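Phenylacetic acid degradation protein PaaI (Thermus thermophilus HB8, PDB 1WLU) probably hydrolyses acyl-CoA thioesters in phenylacetic acid degradation, as a hot dog-fold thioesterase that assembles as a tetramer. Local coordinates at residues S49-A54 / A61-C66; Y44-S49 / V98-E103; K12-A17 / V22-V27; V87-S90 / T95-V98; L53-R58 / G112-L117. All coordinates share one frame; numbering follows the deposited sequence.

Interaction 1 (S49-A54 / A61-C66); sequences SAFALA and AVALSC
A54 N reaches back to A50 O over 2.9 Å, one of the backbone bonds that set the helical turn from which F51 extends its ring to A63 and C66. Between the two segments the contact is apolar and is carried by those three side chains. The CG of F51 stands anti to the backbone N (chi1 166°), which throws the ring out from the helix toward the strand. Its leading corner, CE2, enters the angle between two partners. The methyl of A63 lies at the ring edge, close to the ring plane, with its CB 3.7 Å from F51 CE2. The sulfur of C66 comes obliquely, with SG 3.6 Å from F51 CE2 and 4.1 Å from F51 CZ. Measured to the ring centroid of F51, the C66 SG distance is 4.5 Å and the direction lies 45° off the ring normal, a cysteine sulfur-aromatic contact. This is the central element of the hot dog fold: helix 40-56 is the sausage, and the strand 61-66 belongs to the sheet that wraps it. A classic beta bulge, in which L64 and S65 both face T113, interrupts the strand between the two residues that touch F51. V114 and the ring of F110 also meet the F51 ring. A63 is one of the residues that bind CoA, although no CoA is bound in this chain; here a glycerol is hydrogen-bonded to A63 N and A61 O. S65 and C66 continue the sheet by pairing with an antiparallel strand of the second subunit.

Interaction 2 (Y44-S49 / V98-E103); sequences YALADS and VEVVSE
V98 and V100 both hold CG1 anti to the backbone N (chi1 -175° and -179°), and from this shared setting they bring different methyls to A47: CG1 from V98, CG2 from V100. The contact is helix-on-sheet packing at the heart of the hot dog fold, with helix 40-56 lying against the concave side of the sheet. The local axes of helix 44-49 and strand 98-102 approach to 8.7 Å, and their directions differ by 135°. Alternate strand residues face the helix, so V98 and V100 form one row and the single methyl of A47 settles between them. A47 CB is 3.9 Å from V98 CG1 and 4.0 Å from V100 CG2. Such a small side chain lets the backbone come near as well: the carbonyl oxygen A47 O is 3.9 Å from V98 CG1. One residue earlier, L46 reaches around the flank of the helix and brings its CD2 to 4.3 Å from V100 CG1, a lighter touch than those of A47. The ring of F110 packs on A47 and V98, and V80 of the adjoining strand meets both L46 and V100, so the valines are enclosed on several sides. The opposite side of the helix serves the subunit interface, where Y44 stacks on Y44 of the second subunit and its OH is hydrogen-bonded to Y70 OH of that subunit. S49 folds its hydroxyl back on the preceding turn: A45 O takes S49 N at 2.9 Å and S49 OG at 2.7 Å, the two donors arriving from opposite faces of the carbonyl plane.

Interaction 3 (K12-A17 / V22-V27); sequences KVLHLA and VVAGEV
L14 lays its side chain along the strand 22-26, and each step of it meets something. Its CB sits 3.9 Å from V22 CG1 and as far from V22 O. The next atom, CG, is anti to the carbonyl carbon (chi1 -59°), which directs the chain over A24, and L14 CD1 ends 3.5 Å from A24 CB. The backbone sets L14 here: L14 and H15 both face V22 in a classic beta bulge of the hairpin made by strands 12-17 and 20-26. V22 O takes L14 N at 2.8 Å and, weakly, H15 N at 3.3 Å, while V22 N returns a bond of 2.9 Å to H15 O. Before the bulge the pairing is regular: K12 and A24 form a hydrogen-bonded antiparallel pair, with A24 N only 2.8 Å from K12 O. V13 and V23 follow as a non-hydrogen-bonded pair whose side chains face helix 40-56, V13 packing on L53 and V23 on L46 and A50. E81 of the next strand touches L14, V22 and A24. Backbone bonds thus carry the hairpin, and the aliphatic cover that L14 adds is a partial one, on a face that stays partly open to solvent.

Interaction 4 (V87-S90 / T95-V98); sequences VNLS and TYRV
The guanidinium of R97 has V87 CG2 over one of its faces, with the methyl 3.7 Å from R97 NH1. The arginine bends at chi3 (52°), which folds the group back over the valine, and the two side chains cross at about a right angle. V87 CG2 also lies 3.7 Å from R97 N, so this one methyl is held between the backbone and the charged end of R97. A second flat group, the amide of N88, uses its ND2 twice. N88 ND2 donates to S90 OG at 3.0 Å, with that oxygen nearly in the amide plane, and to a water at 2.8 Å; that water is also hydrogen-bonded to T95 OG1, whose protein partner is T113 OG1. A classic beta bulge sets the strands, since V87 and N88 both face T95. T95 O accepts V87 N at 2.8 Å and N88 N at 3.2 Å, both from the same face of its carbonyl plane, and T95 N answers with 2.8 Å to N88 O. At the bulge the chain turns a corner, and the hairpin of strands 79-89 and 93-102 leads on to S90, R91 and R92, all CoA-binding residues. The ND2 bond thus involves the hydroxyl of S90, one of them. On one side of the hairpin, V87 packs on L106 of the fourth subunit, and N88 and T95 on F71 of the same neighbour. On the other, the ring of Y96 packs on helix 40-56 through F51, A54 and S55, while backbone bonds join Y96 to G112 of strand 105-116.

Interaction 5 (L53-R58 / G112-L117); sequences LASNTR and GTVFRL
S55 and V114 make the close-packed, buried part of this contact. V114 CG1 sits 3.8 Å from S55 OG and 3.9 Å from S55 CB, and V114 CG2 comes to 4.2 Å from S55 CB. With chi1 at 60° the hydroxyl of S55 lies between its backbone N and carbonyl carbon, where it hydrogen-bonds to F51 O and A52 O of its own helix and leaves only van der Waals contact to the valine. Toward the more exposed end the chains spread, and one polar bond spans them: R116 NH2 donates to R58 O at 3.0 Å, bent to 140°. The oxygen lies in the guanidinium plane, but the nitrogen stands 42° above the carbonyl plane of R58. R116 NH1 holds S90 O, so two backbone oxygens fix the group, while the R58 side chain turns aside to a salt bridge with E86. Replacing R116 by a methionine would probably leave R58 O and S90 O without this donor and weaken the link between segment 53-58 and the strand. The contact joins the C-terminal part of helix 40-56 and the residues after it to strand 105-116, near CoA-binding A63 and R92, with Y96 of strand 93-102 packed against S55 and R58.

Overall arrangement
Interactions 1, 2 and 5 follow helix 40-56 along the sheet that embraces it. Interactions 1 and 5, with centres about 5 Å apart, occupy one end, where V62 O accepts a backbone hydrogen bond from F115 N at 2.8 Å; interaction 2 lies deeper, its centre about 12 Å from that of interaction 1. Interaction 3 closes the far edge, L53 CD1 meeting V13 CG2 at 3.6 Å. Interaction 4, its centre about 8 Å from that of interaction 5, packs on it with Y96 OH 3.5 Å from S55 CA. CoA-binding A63 and S90 belong to interactions 1 and 4, and interaction 5 lies close to A63 and R92; interaction 3 stands away from the CoA-binding residues.

Interaction 1 (S49-A54 / A61-C66)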
# COMPACT_ATOMS: atom_id res chain seq x y z
N SER A 49 4.06 -1.97 16.21
CA SER A 49 4.90 -1.81 17.39
C SER A 49 6.34 -2.25 17.10
O SER A 49 7.29 -1.59 17.51
CB SER A 49 4.33 -2.60 18.57
OG SER A 49 3.07 -2.06 18.97
N ALA A 50 6.49 -3.37 16.39
CA ALA A 50 7.83 -3.86 16.04
C ALA A 50 8.47 -2.85 15.07
O ALA A 50 9.66 -2.56 15.16
CB ALA A 50 7.73 -5.23 15.39
N PHE A 51 7.65 -2.34 14.15
CA PHE A 51 8.05 -1.35 13.16
C PHE A 51 8.55 -0.08 13.86
O PHE A 51 9.61 0.46 13.53
CB PHE A 51 6.82 -1.06 12.28
CG PHE A 51 6.93 0.16 11.41
CD1 PHE A 51 7.88 0.26 10.40
CD2 PHE A 51 5.99 1.18 11.53
CE1 PHE A 51 7.89 1.34 9.53
CE2 PHE A 51 5.98 2.27 10.66
CZ PHE A 51 6.94 2.34 9.66
N ALA A 52 7.79 0.37 14.86
CA ALA A 52 8.14 1.56 15.62
C ALA A 52 9.47 1.39 16.35
O ALA A 52 10.34 2.26 16.29
CB ALA A 52 7.04 1.87 16.62
N LEU A 53 9.62 0.27 17.05
CA LEU A 53 10.85 0.03 17.79
C LEU A 53 12.06 -0.10 16.87
O LEU A 53 13.10 0.52 17.11
CB LEU A 53 10.70 -1.22 18.67
CG LEU A 53 9.74 -1.05 19.85
CD1 LEU A 53 9.63 -2.35 20.62
CD2 LEU A 53 10.23 0.07 20.76
N ALA A 54 11.93 -0.89 15.81
CA ALA A 54 13.04 -1.06 14.88
C ALA A 54 13.46 0.26 14.26
O ALA A 54 14.65 0.59 14.22
CB ALA A 54 12.67 -2.06 13.79
N ALA A 61 11.54 8.75 14.68
CA ALA A 61 10.88 8.55 13.39
C ALA A 61 9.40 8.30 13.58
O ALA A 61 8.98 7.68 14.56
CB ALA A 61 11.52 7.38 12.66
N VAL A 62 8.60 8.78 12.63
CA VAL A 62 7.16 8.59 12.67
C VAL A 62 6.69 7.98 11.36
O VAL A 62 7.25 8.26 10.30
CB VAL A 62 6.41 9.92 12.91
CG1 VAL A 62 6.74 10.46 14.30
CG2 VAL A 62 6.79 10.93 11.84
N ALA A 63 5.67 7.14 11.44
CA ALA A 63 5.14 6.48 10.26
C ALA A 63 4.53 7.43 9.24
O ALA A 63 3.87 8.41 9.59
CB ALA A 63 4.10 5.45 10.67
N LEU A 64 4.78 7.12 7.97
CA LEU A 64 4.21 7.88 6.86
C LEU A 64 3.15 6.99 6.22
O LEU A 64 1.96 7.29 6.26
CB LEU A 64 5.27 8.25 5.82
CG LEU A 64 6.26 9.37 6.18
CD1 LEU A 64 7.27 9.52 5.06
CD2 LEU A 64 5.51 10.67 6.40
N SER A 65 3.59 5.87 5.64
CA SER A 65 2.69 4.94 4.97
C SER A 65 2.99 3.49 5.33
O SER A 65 4.15 3.06 5.30
CB SER A 65 2.82 5.10 3.45
OG SER A 65 1.91 4.24 2.78
N CYS A 66 1.95 2.74 5.65
CA CYS A 66 2.10 1.33 6.02
C CYS A 66 1.08 0.47 5.29
O CYS A 66 -0.08 0.87 5.11
CB CYS A 66 1.92 1.15 7.52
SG CYS A 66 3.06 2.16 8.49

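Interaction 2 (Y44-S49 / V98-E103)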
# COMPACT_ATOMS: atom_id res chain seq x y z
N TYR A 44 -2.31 -5.54 13.33
CA TYR A 44 -1.60 -4.38 12.82
C TYR A 44 -0.84 -3.70 13.96
O TYR A 44 0.32 -3.32 13.79
CB TYR A 44 -2.56 -3.39 12.17
CG TYR A 44 -1.89 -2.14 11.63
CD1 TYR A 44 -1.58 -1.06 12.47
CD2 TYR A 44 -1.54 -2.04 10.29
CE1 TYR A 44 -0.95 0.08 11.98
CE2 TYR A 44 -0.91 -0.91 9.79
CZ TYR A 44 -0.62 0.15 10.63
OH TYR A 44 -0.01 1.27 10.13
N ALA A 45 -1.48 -3.55 15.12
CA ALA A 45 -0.83 -2.91 16.26
C ALA A 45 0.45 -3.66 16.62
O ALA A 45 1.46 -3.04 16.97
CB ALA A 45 -1.78 -2.88 17.45
N LEU A 46 0.40 -4.98 16.54
CA LEU A 46 1.56 -5.81 16.84
C LEU A 46 2.68 -5.50 15.86
O LEU A 46 3.82 -5.23 16.26
CB LEU A 46 1.18 -7.29 16.74
CG LEU A 46 2.29 -8.31 17.00
CD1 LEU A 46 2.66 -8.30 18.47
CD2 LEU A 46 1.82 -9.69 16.58
N ALA A 47 2.37 -5.54 14.57
CA ALA A 47 3.37 -5.26 13.54
C ALA A 47 3.89 -3.84 13.64
O ALA A 47 5.09 -3.60 13.54
CB ALA A 47 2.77 -5.51 12.16
N ASP A 48 2.97 -2.89 13.84
CA ASP A 48 3.33 -1.49 13.95
C ASP A 48 4.26 -1.23 15.13
O ASP A 48 5.14 -0.38 15.06
CB ASP A 48 2.07 -0.64 14.10
CG ASP A 48 2.35 0.84 14.06
OD1 ASP A 48 2.80 1.32 13.00
OD2 ASP A 48 2.14 1.52 15.08
N SER A 49 4.06 -1.97 16.21
CA SER A 49 4.90 -1.81 17.39
C SER A 49 6.34 -2.25 17.10
O SER A 49 7.29 -1.59 17.51
CB SER A 49 4.33 -2.60 18.57
OG SER A 49 3.07 -2.06 18.97
N VAL A 98 7.88 -6.21 8.06
CA VAL A 98 7.53 -6.88 9.30
C VAL A 98 6.70 -8.13 9.03
O VAL A 98 5.58 -8.05 8.52
CB VAL A 98 6.73 -5.95 10.24
CG1 VAL A 98 6.49 -6.64 11.58
CG2 VAL A 98 7.49 -4.65 10.46
N GLU A 99 7.27 -9.28 9.34
CA GLU A 99 6.57 -10.54 9.15
C GLU A 99 5.82 -10.90 10.42
O GLU A 99 6.40 -10.90 11.52
CB GLU A 99 7.57 -11.65 8.80
CG GLU A 99 8.07 -11.58 7.36
CD GLU A 99 9.08 -12.66 7.04
OE1 GLU A 99 9.08 -13.71 7.72
OE2 GLU A 99 9.88 -12.46 6.10
N VAL A 100 4.53 -11.19 10.29
CA VAL A 100 3.71 -11.57 11.43
C VAL A 100 3.59 -13.09 11.34
O VAL A 100 3.03 -13.63 10.38
CB VAL A 100 2.32 -10.90 11.35
CG1 VAL A 100 1.49 -11.28 12.57
CG2 VAL A 100 2.49 -9.39 11.30
N VAL A 101 4.13 -13.76 12.35
CA VAL A 101 4.18 -15.21 12.39
C VAL A 101 3.53 -15.85 13.61
O VAL A 101 3.62 -15.32 14.72
CB VAL A 101 5.66 -15.67 12.33
CG1 VAL A 101 5.75 -17.19 12.30
CG2 VAL A 101 6.35 -15.06 11.12
N SER A 102 2.88 -16.98 13.40
CA SER A 102 2.25 -17.72 14.49
C SER A 102 2.45 -19.20 14.21
O SER A 102 2.06 -19.70 13.15
CB SER A 102 0.76 -17.41 14.59
OG SER A 102 0.17 -18.13 15.67
N GLU A 103 3.07 -19.90 15.15
CA GLU A 103 3.34 -21.32 15.02
C GLU A 103 4.03 -21.66 13.70
O GLU A 103 3.65 -22.62 13.02
CB GLU A 103 2.04 -22.12 15.15
CG GLU A 103 1.32 -21.93 16.49
CD GLU A 103 2.20 -22.27 17.68
OE1 GLU A 103 2.73 -23.40 17.72
OE2 GLU A 103 2.36 -21.41 18.57

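Interaction 3 (K12-A17 / V22-V27)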
# COMPACT_ATOMS: atom_id res chain seq x y z
N LYS A 12 5.00 -7.84 24.33
CA LYS A 12 6.33 -7.89 24.92
C LYS A 12 7.37 -7.85 23.82
O LYS A 12 7.10 -8.24 22.68
CB LYS A 12 6.49 -9.17 25.74
CG LYS A 12 5.50 -9.29 26.89
CD LYS A 12 5.69 -10.58 27.66
CE LYS A 12 4.68 -10.70 28.79
NZ LYS A 12 4.86 -11.95 29.57
N VAL A 13 8.56 -7.37 24.15
CA VAL A 13 9.64 -7.30 23.17
C VAL A 13 10.52 -8.54 23.33
O VAL A 13 10.96 -8.86 24.43
CB VAL A 13 10.50 -6.04 23.38
CG1 VAL A 13 11.65 -6.01 22.38
CG2 VAL A 13 9.63 -4.79 23.22
N LEU A 14 10.76 -9.24 22.22
CA LEU A 14 11.60 -10.44 22.25
C LEU A 14 12.98 -10.15 21.70
O LEU A 14 13.91 -10.94 21.87
CB LEU A 14 10.95 -11.58 21.46
CG LEU A 14 9.57 -12.04 21.92
CD1 LEU A 14 9.20 -13.30 21.15
CD2 LEU A 14 9.57 -12.32 23.42
N HIS A 15 13.12 -9.02 21.01
CA HIS A 15 14.42 -8.64 20.46
C HIS A 15 14.42 -7.19 20.01
O HIS A 15 13.43 -6.68 19.49
CB HIS A 15 14.80 -9.55 19.30
CG HIS A 15 16.26 -9.53 18.97
ND1 HIS A 15 16.82 -8.63 18.09
CD2 HIS A 15 17.29 -10.27 19.45
CE1 HIS A 15 18.13 -8.82 18.03
NE2 HIS A 15 18.44 -9.81 18.85
N LEU A 16 15.55 -6.52 20.23
CA LEU A 16 15.71 -5.15 19.80
C LEU A 16 17.20 -4.93 19.56
O LEU A 16 18.02 -5.18 20.45
CB LEU A 16 15.21 -4.16 20.85
CG LEU A 16 15.23 -2.69 20.41
CD1 LEU A 16 14.33 -2.50 19.19
CD2 LEU A 16 14.77 -1.80 21.55
N ALA A 17 17.53 -4.51 18.35
CA ALA A 17 18.91 -4.26 17.97
C ALA A 17 18.86 -3.19 16.88
O ALA A 17 17.78 -2.85 16.40
CB ALA A 17 19.55 -5.53 17.44
N VAL A 22 11.59 -7.54 17.43
CA VAL A 22 10.58 -8.59 17.43
C VAL A 22 9.67 -8.32 18.62
O VAL A 22 10.15 -8.14 19.75
CB VAL A 22 11.19 -10.00 17.60
CG1 VAL A 22 10.08 -11.04 17.68
CG2 VAL A 22 12.12 -10.32 16.44
N VAL A 23 8.37 -8.25 18.35
CA VAL A 23 7.37 -8.00 19.38
C VAL A 23 6.42 -9.19 19.36
O VAL A 23 6.05 -9.67 18.29
CB VAL A 23 6.59 -6.70 19.10
CG1 VAL A 23 5.44 -6.54 20.09
CG2 VAL A 23 7.53 -5.50 19.21
N ALA A 24 6.04 -9.66 20.54
CA ALA A 24 5.15 -10.81 20.63
C ALA A 24 3.94 -10.55 21.50
O ALA A 24 3.95 -9.67 22.37
CB ALA A 24 5.92 -12.01 21.17
N GLY A 25 2.89 -11.32 21.27
CA GLY A 25 1.68 -11.18 22.05
C GLY A 25 0.82 -12.41 21.90
O GLY A 25 1.16 -13.33 21.16
N GLU A 26 -0.28 -12.45 22.64
CA GLU A 26 -1.20 -13.56 22.56
C GLU A 26 -2.57 -12.97 22.27
O GLU A 26 -2.92 -11.93 22.81
CB GLU A 26 -1.24 -14.33 23.88
CG GLU A 26 -2.10 -15.59 23.83
CD GLU A 26 -2.13 -16.35 25.14
OE1 GLU A 26 -1.04 -16.66 25.67
OE2 GLU A 26 -3.23 -16.65 25.64
N VAL A 27 -3.33 -13.62 21.39
CA VAL A 27 -4.66 -13.14 21.07
C VAL A 27 -5.58 -13.46 22.24
O VAL A 27 -5.81 -14.63 22.55
CB VAL A 27 -5.21 -13.82 19.79
CG1 VAL A 27 -6.61 -13.31 19.49
CG2 VAL A 27 -4.28 -13.54 18.62

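Interaction 4 (V87-S90 / T95-V98)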
# COMPACT_ATOMS: atom_id res chain seq x y z
N VAL A 87 14.77 -2.52 5.50
CA VAL A 87 14.87 -2.73 4.05
C VAL A 87 15.69 -1.61 3.41
O VAL A 87 16.48 -1.84 2.49
CB VAL A 87 13.46 -2.77 3.41
CG1 VAL A 87 13.57 -2.88 1.90
CG2 VAL A 87 12.67 -3.96 3.97
N ASN A 88 15.48 -0.39 3.89
CA ASN A 88 16.20 0.77 3.36
C ASN A 88 16.32 1.84 4.42
O ASN A 88 15.37 2.12 5.15
CB ASN A 88 15.48 1.37 2.16
CG ASN A 88 16.15 2.63 1.66
OD1 ASN A 88 17.17 2.58 0.97
ND2 ASN A 88 15.59 3.78 2.02
N LEU A 89 17.50 2.45 4.51
CA LEU A 89 17.73 3.53 5.45
C LEU A 89 18.29 4.72 4.67
O LEU A 89 19.41 4.67 4.16
CB LEU A 89 18.72 3.11 6.54
CG LEU A 89 19.03 4.17 7.61
CD1 LEU A 89 17.75 4.55 8.33
CD2 LEU A 89 20.05 3.63 8.59
N SER A 90 17.48 5.77 4.56
CA SER A 90 17.90 6.98 3.86
C SER A 90 18.04 8.09 4.89
O SER A 90 17.76 7.89 6.07
CB SER A 90 16.87 7.37 2.80
OG SER A 90 16.86 6.45 1.72
N THR A 95 12.55 2.36 5.45
CA THR A 95 11.50 1.38 5.21
C THR A 95 11.83 0.05 5.87
O THR A 95 12.98 -0.39 5.88
CB THR A 95 11.31 1.19 3.69
OG1 THR A 95 10.91 2.44 3.11
CG2 THR A 95 10.24 0.14 3.40
N TYR A 96 10.79 -0.58 6.43
CA TYR A 96 10.93 -1.85 7.13
C TYR A 96 9.90 -2.87 6.70
O TYR A 96 8.78 -2.52 6.32
CB TYR A 96 10.79 -1.63 8.64
CG TYR A 96 11.81 -0.68 9.21
CD1 TYR A 96 11.72 0.70 8.98
CD2 TYR A 96 12.95 -1.16 9.85
CE1 TYR A 96 12.74 1.56 9.37
CE2 TYR A 96 13.98 -0.31 10.24
CZ TYR A 96 13.86 1.05 9.99
OH TYR A 96 14.91 1.89 10.31
N ARG A 97 10.29 -4.14 6.76
CA ARG A 97 9.40 -5.24 6.45
C ARG A 97 9.15 -5.94 7.77
O ARG A 97 10.08 -6.21 8.53
CB ARG A 97 10.04 -6.24 5.48
CG ARG A 97 9.36 -7.61 5.52
CD ARG A 97 9.79 -8.54 4.40
NE ARG A 97 11.24 -8.69 4.31
CZ ARG A 97 12.00 -8.05 3.42
NH1 ARG A 97 11.46 -7.21 2.55
NH2 ARG A 97 13.31 -8.25 3.41
N VAL A 98 7.88 -6.21 8.06
CA VAL A 98 7.53 -6.88 9.30
C VAL A 98 6.70 -8.13 9.03
O VAL A 98 5.58 -8.05 8.52
CB VAL A 98 6.73 -5.95 10.24
CG1 VAL A 98 6.49 -6.64 11.58
CG2 VAL A 98 7.49 -4.65 10.46
O HOH W 1 12.99 4.29 2.92

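Interaction 5 (L53-R58 / G112-L117)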
# COMPACT_ATOMS: atom_id res chain seq x y z
N LEU A 53 9.62 0.27 17.05
CA LEU A 53 10.85 0.03 17.79
C LEU A 53 12.06 -0.10 16.87
O LEU A 53 13.10 0.52 17.11
CB LEU A 53 10.70 -1.22 18.67
CG LEU A 53 9.74 -1.05 19.85
CD1 LEU A 53 9.63 -2.35 20.62
CD2 LEU A 53 10.23 0.07 20.76
N ALA A 54 11.93 -0.89 15.81
CA ALA A 54 13.04 -1.06 14.88
C ALA A 54 13.46 0.26 14.26
O ALA A 54 14.65 0.59 14.22
CB ALA A 54 12.67 -2.06 13.79
N SER A 55 12.50 1.02 13.76
CA SER A 55 12.82 2.29 13.13
C SER A 55 13.41 3.32 14.08
O SER A 55 14.32 4.07 13.70
CB SER A 55 11.58 2.87 12.44
OG SER A 55 10.52 3.11 13.35
N ASN A 56 12.93 3.36 15.31
CA ASN A 56 13.44 4.34 16.26
C ASN A 56 14.83 4.04 16.81
O ASN A 56 15.41 4.88 17.49
CB ASN A 56 12.41 4.57 17.37
CG ASN A 56 11.31 5.53 16.95
OD1 ASN A 56 11.41 6.74 17.16
ND2 ASN A 56 10.27 5.00 16.31
N THR A 57 15.36 2.86 16.51
CA THR A 57 16.72 2.54 16.96
C THR A 57 17.69 3.40 16.15
O THR A 57 18.86 3.53 16.50
CB THR A 57 17.11 1.06 16.74
OG1 THR A 57 17.02 0.75 15.34
CG2 THR A 57 16.21 0.14 17.54
N ARG A 58 17.20 3.97 15.05
CA ARG A 58 18.03 4.82 14.18
C ARG A 58 17.86 6.29 14.51
O ARG A 58 18.54 7.14 13.93
CB ARG A 58 17.65 4.60 12.71
CG ARG A 58 17.74 3.17 12.21
CD ARG A 58 19.13 2.59 12.42
NE ARG A 58 19.32 1.38 11.62
CZ ARG A 58 20.39 0.60 11.69
NH1 ARG A 58 21.38 0.90 12.52
NH2 ARG A 58 20.49 -0.46 10.91
N GLY A 112 6.30 -0.87 5.90
CA GLY A 112 6.10 0.50 6.31
C GLY A 112 7.28 1.43 6.12
O GLY A 112 8.43 1.00 6.17
N THR A 113 6.98 2.70 5.89
CA THR A 113 8.00 3.71 5.70
C THR A 113 7.81 4.82 6.71
O THR A 113 6.68 5.27 6.95
CB THR A 113 7.93 4.29 4.28
OG1 THR A 113 8.30 3.28 3.34
CG2 THR A 113 8.88 5.48 4.13
N VAL A 114 8.91 5.26 7.31
CA VAL A 114 8.87 6.33 8.30
C VAL A 114 9.57 7.57 7.79
O VAL A 114 10.35 7.52 6.83
CB VAL A 114 9.60 5.95 9.62
CG1 VAL A 114 8.90 4.81 10.31
CG2 VAL A 114 11.06 5.60 9.33
N PHE A 115 9.28 8.68 8.45
CA PHE A 115 9.92 9.95 8.16
C PHE A 115 10.84 10.14 9.36
O PHE A 115 10.40 10.02 10.51
CB PHE A 115 8.88 11.08 8.11
CG PHE A 115 9.48 12.44 7.90
CD1 PHE A 115 9.74 13.27 8.99
CD2 PHE A 115 9.80 12.89 6.63
CE1 PHE A 115 10.32 14.53 8.80
CE2 PHE A 115 10.38 14.14 6.43
CZ PHE A 115 10.64 14.96 7.52
N ARG A 116 12.12 10.38 9.10
CA ARG A 116 13.09 10.56 10.18
C ARG A 116 13.11 12.02 10.60
O ARG A 116 13.41 12.91 9.80
CB ARG A 116 14.47 10.11 9.71
CG ARG A 116 14.48 8.69 9.15
CD ARG A 116 15.87 8.25 8.77
NE ARG A 116 16.72 8.06 9.95
CZ ARG A 116 18.04 7.93 9.91
NH1 ARG A 116 18.68 7.97 8.75
NH2 ARG A 116 18.72 7.76 11.04
N LEU A 117 12.78 12.26 11.87
CA LEU A 117 12.74 13.61 12.42
C LEU A 117 14.12 14.18 12.70
O LEU A 117 15.10 13.41 12.66
CB LEU A 117 11.92 13.60 13.72
CG LEU A 117 10.50 13.02 13.63
CD1 LEU A 117 9.91 12.92 15.03
CD2 LEU A 117 9.64 13.90 12.74